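Local coordinates for Trm112p-like protein (Encephalitozoon cuniculi, PDB 3Q87), which probably binds and activates methyltransferases of the translation machinery, here as the zinc-binding partner of the Mtq2 enzyme that methylates the termination factor eRF1, at residues K2-L5 with L6-K10. Residues are numbered along the deposited sequence; the frame is centred on the assembly and turned at random.
Sequences KPFL and LGLLK
Leu6 N, Gly7 N and Leu8 N donate to Pro3 O, Phe4 O and Leu5 O in turn, each three residues back, so residues 3 to 7 wind as a short 3-10 helix. The shortest of the three bonds runs from Leu8 N to Leu5 O, 2.8 Å. Leu5 O also takes a weak, bent bond from Leu9 N at 3.1 Å, four residues on and just past the 3-10 residues. One carbonyl oxygen thus serves two backbone donors.

Leu8 and Leu5 meet at the centre of the side-chain contact. The CD1 methyl of Leu8 meets the Phe4 ring obliquely, 3.7 Å from Phe4 CE1. The same Leu8 CD1 touches Leu5 CD2 at 3.9 Å. Leu5 CD2 in turn lies over one face of the Phe4 ring, displaced toward its rim. Phe4 reaches this cluster because its CG stands between the backbone N and the carbonyl carbon, with chi1 at 87°. The 3-10 winding also brings Leu6 CB within 3.3 Å of Pro3 O. Leu9 adds a looser apolar contact through CD1, 4.2 Å from Leu5 CB.

All the touching residues are buried. Phe91 stacks on the Phe4 ring, and Leu56 of helix 42-59 packs on Pro3 and Leu6. In the methyltransferase chain, Val48 meets Leu5 and Val79 meets Leu8, while Ser78 OG is hydrogen-bonded to Gly7 O. The short 3-10 turn thus joins the helical part of this Trm112-like fold to the partner enzyme. After Leu8 to Lys10 the chain reaches the zinc site, where Cys11 and Cys14 share the metal with Cys102 and Cys105.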
loop_
_atom_site.group_PDB
_atom_site.type_symbol
_atom_site.label_atom_id
_atom_site.label_comp_id
_atom_site.label_asym_id
_atom_site.label_seq_id
_atom_site.Cartn_x
_atom_site.Cartn_y
_atom_site.Cartn_z
ATOM N N LYS A 2 0.663 -11.970 -0.445
ATOM C CA LYS A 2 -0.245 -12.641 -1.351
ATOM C C LYS A 2 0.018 -12.173 -2.783
ATOM O O LYS A 2 0.342 -11.017 -3.015
ATOM C CB LYS A 2 -1.684 -12.354 -0.944
ATOM C CG LYS A 2 -1.981 -12.703 0.509
ATOM C CD LYS A 2 -3.373 -12.250 0.887
ATOM C CE LYS A 2 -3.751 -12.724 2.283
ATOM N NZ LYS A 2 -5.146 -12.313 2.616
ATOM N N PRO A 3 -0.089 -13.089 -3.749
ATOM C CA PRO A 3 0.282 -12.757 -5.129
ATOM C C PRO A 3 -0.506 -11.603 -5.767
ATOM O O PRO A 3 -0.020 -11.030 -6.742
ATOM C CB PRO A 3 0.051 -14.080 -5.871
ATOM C CG PRO A 3 0.354 -15.127 -4.807
ATOM C CD PRO A 3 -0.191 -14.545 -3.532
ATOM N N PHE A 4 -1.673 -11.237 -5.243
ATOM C CA PHE A 4 -2.390 -10.102 -5.836
ATOM C C PHE A 4 -1.575 -8.822 -5.726
ATOM O O PHE A 4 -1.789 -7.878 -6.495
ATOM C CB PHE A 4 -3.787 -9.913 -5.231
ATOM C CG PHE A 4 -3.809 -9.064 -3.990
ATOM C CD1 PHE A 4 -4.052 -7.702 -4.072
ATOM C CD2 PHE A 4 -3.588 -9.627 -2.749
ATOM C CE1 PHE A 4 -4.075 -6.915 -2.934
ATOM C CE2 PHE A 4 -3.618 -8.850 -1.602
ATOM C CZ PHE A 4 -3.857 -7.488 -1.698
ATOM N N LEU A 5 -0.628 -8.797 -4.788
ATOM C CA LEU A 5 0.237 -7.618 -4.615
ATOM C C LEU A 5 1.076 -7.345 -5.864
ATOM O O LEU A 5 1.539 -6.227 -6.075
ATOM C CB LEU A 5 1.145 -7.755 -3.392
ATOM C CG LEU A 5 0.489 -7.405 -2.051
ATOM C CD1 LEU A 5 1.542 -7.196 -0.976
ATOM C CD2 LEU A 5 -0.348 -6.154 -2.205
ATOM N N LEU A 6 1.261 -8.366 -6.699
ATOM C CA LEU A 6 1.994 -8.180 -7.948
ATOM C C LEU A 6 1.301 -7.202 -8.897
ATOM O O LEU A 6 1.915 -6.743 -9.860
ATOM C CB LEU A 6 2.236 -9.511 -8.658
ATOM C CG LEU A 6 3.525 -10.224 -8.258
ATOM C CD1 LEU A 6 3.583 -11.532 -8.982
ATOM C CD2 LEU A 6 4.729 -9.371 -8.615
ATOM N N GLY A 7 0.030 -6.893 -8.648
ATOM C CA GLY A 7 -0.627 -5.842 -9.407
ATOM C C GLY A 7 -0.353 -4.438 -8.877
ATOM O O GLY A 7 -0.667 -3.443 -9.531
ATOM N N LEU A 8 0.238 -4.351 -7.691
ATOM C CA LEU A 8 0.329 -3.083 -6.966
ATOM C C LEU A 8 1.760 -2.603 -6.754
ATOM O O LEU A 8 2.004 -1.427 -6.473
ATOM C CB LEU A 8 -0.355 -3.224 -5.600
ATOM C CG LEU A 8 -1.880 -3.130 -5.657
ATOM C CD1 LEU A 8 -2.542 -4.052 -4.665
ATOM C CD2 LEU A 8 -2.316 -1.692 -5.431
ATOM N N LEU A 9 2.714 -3.514 -6.862
ATOM C CA LEU A 9 4.096 -3.164 -6.577
ATOM C C LEU A 9 4.818 -2.829 -7.868
ATOM O O LEU A 9 4.453 -3.318 -8.919
ATOM C CB LEU A 9 4.802 -4.311 -5.862
ATOM C CG LEU A 9 4.507 -4.572 -4.379
ATOM C CD1 LEU A 9 4.940 -5.969 -3.988
ATOM C CD2 LEU A 9 5.207 -3.547 -3.510
ATOM N N LYS A 10 5.844 -1.998 -7.784
ATOM C CA LYS A 10 6.672 -1.721 -8.948
ATOM C C LYS A 10 8.119 -1.504 -8.529
ATOM O O LYS A 10 8.404 -1.229 -7.358
ATOM C CB LYS A 10 6.163 -0.490 -9.698
ATOM C CG LYS A 10 6.400 0.841 -8.968
ATOM C CD LYS A 10 5.943 2.016 -9.821
ATOM C CE LYS A 10 6.309 3.360 -9.207
ATOM N NZ LYS A 10 7.751 3.670 -9.378
#